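Local coordinates for hypothetical protein (Thermococcus kodakarensis, PDB 2PBZ), which binds ATP and is probably a purine-biosynthesis ligase that forms a carbon-nitrogen bond on the route to IMP, at residues A[218-221]-A[222-225]; A[225-228]-A[229-232]. One frame throughout, in Å; residues are numbered along the deposited sequence.

Contact 1: A[218-221]-A[222-225]; sequences ALRE and SLLP
Leu219 meets Leu223 and Leu224 just where a short strand gives way to a helix. Followed outward, its CB lies 4.2 Å from Leu224 CD2, at the limit of contact. With CG anti to the backbone N (chi1 -164°), the branch point comes within 3.9 Å of Leu223 CD1. Of the two methyls, CD1 stays beside that same Leu223 CD1, whereas CD2 reaches between the two later leucines, 3.8 Å from Leu223 CB and 3.6 Å from Leu224 CD2. The side chains of Leu219 and Leu223 cross at about a right angle; those of Leu219 and Leu224 run past each other in opposite directions. An alanine here would remove CG and both methyls and would probably leave Leu223 CB and Leu224 CD2 without the methyl they share, opening a gap between strand and helix. Glu221 OE2 is hydrogen-bonded to Ser13 OG and Tyr39 OH, and OE1 to Leu14 N, all of the second subunit. Ala218 and Leu219 pair in an antiparallel ladder with a strand of that subunit, continuing the sheet across the interface. The backbone turns through a near-straight hydrogen bond (164°) from Leu223 N to Arg220 O of 3.1 Å. A weak hydrogen bond from Leu224 N to Glu221 O (3.4 Å) follows. A type I beta turn over Arg220-Leu223 thus joins strand 218-219 to helix 224-241, within a region assigned to the ATP-grasp clan.

Contact 2: A[225-228]-A[229-232]; sequences PQLY and DYGL
Tyr228 and Leu232, one helical turn apart, meet through a CH-pi contact in which Leu232 CG stands over one face of the ring, 4.2 Å from its centroid and 21° off the normal. Leu232 CD1 comes still nearer the rim, 3.5 Å from Tyr228 CE2. Tyr228 CG, anti to the backbone N and beside the carbonyl carbon (chi1 176°), helps set the ring beside Leu232. The same ring makes an edge-to-face contact with Phe38 of the second subunit. Gln226 and Tyr230 form a second pair: Gln226 NE2 donates to Tyr230 OH at 2.8 Å, with the hydroxyl close to the amide plane. Amide and ring planes stand 85° apart, and Gln226 OE1 sits over one ring face, toward the rim. Asp229 extends along the helix beside the preceding turn, where a water donates both to its OD1 (2.6 Å) and to Pro225 O (3.2 Å). The same carbonyl accepts Asp229 N, one of four successive i to i+4 backbone bonds, so two donors grip Pro225 O. In the fold, Tyr230 leans on the loop residues Ile111 and Pro112, while helix 224-241 lies against strand 183-194, Leu227 packing on Leu186, and Tyr228 and Leu232 on Leu184.

Contacts 1 and 2 are successive parts of one path, from strand 218-219 through the turn into helix 224-241, and their centres lie 11 Å apart. Pro225 belongs to both. A direct apolar contact also joins them, Leu219 CD2 to Leu227 CD1 at 3.6 Å, carrying the leucine packing of contact 1 on to the side of the helix that faces strand 183-194. Both touch the second subunit, whose Tyr39 packs on Pro225. The side chains of Leu219 and Leu227 each lie about 10 Å from that of Tyr172, an ATP-binding residue, which places both contacts near the nucleotide pocket without making them part of it.

Contact 1: A[218-221]-A[222-225]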
ATOM      1  N   ALA A 218       2.090  -3.455  -6.324  1.00 47.18           N
ATOM      2  CA  ALA A 218       2.249  -3.313  -7.765  1.00 47.92           C
ATOM      3  C   ALA A 218       3.359  -4.270  -8.197  1.00 49.59           C
ATOM      4  O   ALA A 218       4.547  -4.008  -8.006  1.00 50.81           O
ATOM      5  CB  ALA A 218       2.609  -1.879  -8.127  1.00 45.66           C
ATOM      6  N   LEU A 219       2.952  -5.390  -8.773  1.00 50.36           N
ATOM      7  CA  LEU A 219       3.876  -6.414  -9.230  1.00 49.88           C
ATOM      8  C   LEU A 219       4.771  -5.946 -10.376  1.00 50.63           C
ATOM      9  O   LEU A 219       4.360  -5.123 -11.205  1.00 51.47           O
ATOM     10  CB  LEU A 219       3.083  -7.638  -9.675  1.00 48.85           C
ATOM     11  CG  LEU A 219       3.892  -8.923  -9.809  1.00 49.90           C
ATOM     12  CD1 LEU A 219       4.215  -9.451  -8.423  1.00 49.77           C
ATOM     13  CD2 LEU A 219       3.112  -9.943 -10.601  1.00 49.39           C
ATOM     14  N   ARG A 220       5.998  -6.465 -10.423  1.00 50.82           N
ATOM     15  CA  ARG A 220       6.921  -6.120 -11.507  1.00 50.03           C
ATOM     16  C   ARG A 220       6.185  -6.542 -12.781  1.00 49.01           C
ATOM     17  O   ARG A 220       5.763  -7.688 -12.901  1.00 48.28           O
ATOM     18  CB  ARG A 220       8.231  -6.895 -11.361  1.00 50.22           C
ATOM     19  CG  ARG A 220       9.339  -6.430 -12.281  1.00 50.97           C
ATOM     20  CD  ARG A 220      10.090  -7.623 -12.856  1.00 52.77           C
ATOM     21  NE  ARG A 220      11.145  -8.130 -11.983  1.00 52.85           N
ATOM     22  CZ  ARG A 220      12.391  -7.674 -12.000  1.00 53.42           C
ATOM     23  NH1 ARG A 220      12.721  -6.709 -12.851  1.00 54.30           N
ATOM     24  NH2 ARG A 220      13.302  -8.174 -11.172  1.00 53.70           N
ATOM     25  N   GLU A 221       6.013  -5.604 -13.706  1.00 49.10           N
ATOM     26  CA  GLU A 221       5.292  -5.842 -14.952  1.00 49.45           C
ATOM     27  C   GLU A 221       5.721  -7.041 -15.806  1.00 49.72           C
ATOM     28  O   GLU A 221       4.895  -7.626 -16.513  1.00 50.99           O
ATOM     29  CB  GLU A 221       5.320  -4.575 -15.820  1.00 48.86           C
ATOM     30  CG  GLU A 221       4.375  -4.634 -17.000  1.00 47.90           C
ATOM     31  CD  GLU A 221       4.389  -3.371 -17.827  1.00 48.08           C
ATOM     32  OE1 GLU A 221       4.021  -2.299 -17.298  1.00 46.22           O
ATOM     33  OE2 GLU A 221       4.765  -3.448 -19.015  1.00 48.04           O
ATOM     34  N   SER A 222       6.994  -7.413 -15.748  1.00 49.49           N
ATOM     35  CA  SER A 222       7.478  -8.539 -16.546  1.00 49.41           C
ATOM     36  C   SER A 222       6.914  -9.894 -16.108  1.00 48.25           C
ATOM     37  O   SER A 222       7.071 -10.880 -16.821  1.00 49.52           O
ATOM     38  CB  SER A 222       9.012  -8.604 -16.504  1.00 49.85           C
ATOM     39  OG  SER A 222       9.468  -9.108 -15.249  1.00 52.37           O
ATOM     40  N   LEU A 223       6.266  -9.937 -14.949  1.00 47.26           N
ATOM     41  CA  LEU A 223       5.707 -11.179 -14.403  1.00 46.85           C
ATOM     42  C   LEU A 223       4.219 -11.387 -14.681  1.00 45.83           C
ATOM     43  O   LEU A 223       3.715 -12.504 -14.592  1.00 45.06           O
ATOM     44  CB  LEU A 223       5.892 -11.207 -12.888  1.00 47.71           C
ATOM     45  CG  LEU A 223       7.287 -11.038 -12.299  1.00 48.72           C
ATOM     46  CD1 LEU A 223       7.160 -10.766 -10.820  1.00 49.31           C
ATOM     47  CD2 LEU A 223       8.124 -12.275 -12.566  1.00 47.04           C
ATOM     48  N   LEU A 224       3.519 -10.308 -15.002  1.00 45.16           N
ATOM     49  CA  LEU A 224       2.092 -10.375 -15.251  1.00 45.27           C
ATOM     50  C   LEU A 224       1.663 -11.283 -16.391  1.00 47.13           C
ATOM     51  O   LEU A 224       0.712 -12.052 -16.240  1.00 49.33           O
ATOM     52  CB  LEU A 224       1.535  -8.971 -15.483  1.00 42.26           C
ATOM     53  CG  LEU A 224       1.621  -8.049 -14.279  1.00 39.35           C
ATOM     54  CD1 LEU A 224       1.021  -6.706 -14.637  1.00 38.68           C
ATOM     55  CD2 LEU A 224       0.904  -8.682 -13.100  1.00 37.55           C
ATOM     56  N   PRO A 225       2.337 -11.203 -17.553  1.00 47.94           N
ATOM     57  CA  PRO A 225       1.969 -12.052 -18.691  1.00 48.31           C
ATOM     58  C   PRO A 225       1.873 -13.529 -18.302  1.00 48.97           C
ATOM     59  O   PRO A 225       0.933 -14.231 -18.651  1.00 49.67           O
ATOM     60  CB  PRO A 225       3.097 -11.789 -19.683  1.00 47.45           C
ATOM     61  CG  PRO A 225       3.427 -10.361 -19.422  1.00 48.23           C
ATOM     62  CD  PRO A 225       3.446 -10.302 -17.915  1.00 48.03           C
TER

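Contact 2: A[225-228]-A[229-232]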
ATOM      1  N   PRO A 225       2.337 -11.203 -17.553  1.00 47.94           N
ATOM      2  CA  PRO A 225       1.969 -12.052 -18.691  1.00 48.31           C
ATOM      3  C   PRO A 225       1.873 -13.529 -18.302  1.00 48.97           C
ATOM      4  O   PRO A 225       0.933 -14.231 -18.651  1.00 49.67           O
ATOM      5  CB  PRO A 225       3.097 -11.789 -19.683  1.00 47.45           C
ATOM      6  CG  PRO A 225       3.427 -10.361 -19.422  1.00 48.23           C
ATOM      7  CD  PRO A 225       3.446 -10.302 -17.915  1.00 48.03           C
ATOM      8  N   GLN A 226       2.866 -13.981 -17.559  1.00 50.12           N
ATOM      9  CA  GLN A 226       2.939 -15.363 -17.114  1.00 50.27           C
ATOM     10  C   GLN A 226       1.717 -15.737 -16.272  1.00 49.41           C
ATOM     11  O   GLN A 226       1.155 -16.828 -16.403  1.00 48.09           O
ATOM     12  CB  GLN A 226       4.214 -15.536 -16.293  1.00 52.69           C
ATOM     13  CG  GLN A 226       5.089 -16.667 -16.727  1.00 56.51           C
ATOM     14  CD  GLN A 226       4.564 -18.002 -16.270  1.00 59.10           C
ATOM     15  OE1 GLN A 226       3.849 -18.696 -17.008  1.00 60.79           O
ATOM     16  NE2 GLN A 226       4.898 -18.372 -15.034  1.00 59.40           N
ATOM     17  N   LEU A 227       1.316 -14.822 -15.395  1.00 48.64           N
ATOM     18  CA  LEU A 227       0.176 -15.069 -14.522  1.00 48.44           C
ATOM     19  C   LEU A 227      -1.112 -15.119 -15.327  1.00 49.00           C
ATOM     20  O   LEU A 227      -2.001 -15.923 -15.061  1.00 46.99           O
ATOM     21  CB  LEU A 227       0.105 -13.983 -13.445  1.00 46.07           C
ATOM     22  CG  LEU A 227       1.240 -14.039 -12.414  1.00 46.27           C
ATOM     23  CD1 LEU A 227       1.171 -12.830 -11.512  1.00 46.01           C
ATOM     24  CD2 LEU A 227       1.149 -15.323 -11.589  1.00 46.65           C
ATOM     25  N   TYR A 228      -1.193 -14.248 -16.325  1.00 49.61           N
ATOM     26  CA  TYR A 228      -2.350 -14.183 -17.193  1.00 50.24           C
ATOM     27  C   TYR A 228      -2.525 -15.508 -17.900  1.00 49.65           C
ATOM     28  O   TYR A 228      -3.642 -16.006 -18.015  1.00 50.19           O
ATOM     29  CB  TYR A 228      -2.157 -13.081 -18.221  1.00 52.56           C
ATOM     30  CG  TYR A 228      -3.269 -12.992 -19.222  1.00 56.03           C
ATOM     31  CD1 TYR A 228      -4.559 -12.625 -18.833  1.00 56.67           C
ATOM     32  CD2 TYR A 228      -3.031 -13.262 -20.562  1.00 56.94           C
ATOM     33  CE1 TYR A 228      -5.592 -12.521 -19.765  1.00 57.62           C
ATOM     34  CE2 TYR A 228      -4.055 -13.162 -21.504  1.00 57.90           C
ATOM     35  CZ  TYR A 228      -5.332 -12.786 -21.095  1.00 57.92           C
ATOM     36  OH  TYR A 228      -6.322 -12.646 -22.027  1.00 58.99           O
ATOM     37  N   ASP A 229      -1.410 -16.064 -18.376  1.00 49.35           N
ATOM     38  CA  ASP A 229      -1.411 -17.344 -19.065  1.00 48.85           C
ATOM     39  C   ASP A 229      -1.946 -18.424 -18.145  1.00 48.93           C
ATOM     40  O   ASP A 229      -2.785 -19.223 -18.546  1.00 49.46           O
ATOM     41  CB  ASP A 229      -0.003 -17.713 -19.517  1.00 49.00           C
ATOM     42  CG  ASP A 229       0.540 -16.774 -20.573  1.00 49.65           C
ATOM     43  OD1 ASP A 229      -0.248 -16.303 -21.421  1.00 49.55           O
ATOM     44  OD2 ASP A 229       1.767 -16.515 -20.565  1.00 50.57           O
ATOM     45  N   TYR A 230      -1.445 -18.454 -16.915  1.00 48.51           N
ATOM     46  CA  TYR A 230      -1.900 -19.438 -15.945  1.00 48.39           C
ATOM     47  C   TYR A 230      -3.388 -19.244 -15.702  1.00 48.12           C
ATOM     48  O   TYR A 230      -4.132 -20.211 -15.584  1.00 47.89           O
ATOM     49  CB  TYR A 230      -1.160 -19.278 -14.618  1.00 49.27           C
ATOM     50  CG  TYR A 230       0.263 -19.765 -14.625  1.00 51.42           C
ATOM     51  CD1 TYR A 230       1.182 -19.271 -13.707  1.00 51.93           C
ATOM     52  CD2 TYR A 230       0.701 -20.713 -15.553  1.00 51.76           C
ATOM     53  CE1 TYR A 230       2.511 -19.702 -13.714  1.00 51.98           C
ATOM     54  CE2 TYR A 230       2.029 -21.152 -15.564  1.00 50.56           C
ATOM     55  CZ  TYR A 230       2.924 -20.641 -14.643  1.00 51.49           C
ATOM     56  OH  TYR A 230       4.232 -21.060 -14.638  1.00 53.17           O
ATOM     57  N   GLY A 231      -3.811 -17.986 -15.633  1.00 48.14           N
ATOM     58  CA  GLY A 231      -5.214 -17.673 -15.406  1.00 49.34           C
ATOM     59  C   GLY A 231      -6.109 -18.168 -16.528  1.00 51.08           C
ATOM     60  O   GLY A 231      -7.153 -18.788 -16.284  1.00 51.14           O
ATOM     61  N   LEU A 232      -5.697 -17.888 -17.762  1.00 51.15           N
ATOM     62  CA  LEU A 232      -6.439 -18.320 -18.936  1.00 50.68           C
ATOM     63  C   LEU A 232      -6.609 -19.822 -18.904  1.00 50.07           C
ATOM     64  O   LEU A 232      -7.701 -20.341 -19.133  1.00 51.67           O
ATOM     65  CB  LEU A 232      -5.695 -17.927 -20.208  1.00 51.72           C
ATOM     66  CG  LEU A 232      -6.089 -16.585 -20.815  1.00 53.03           C
ATOM     67  CD1 LEU A 232      -5.310 -16.376 -22.105  1.00 55.65           C
ATOM     68  CD2 LEU A 232      -7.586 -16.573 -21.114  1.00 52.98           C
TER
HETATM   69  O   HOH W   1       0.350 -13.787 -21.781  1.00 34.91           O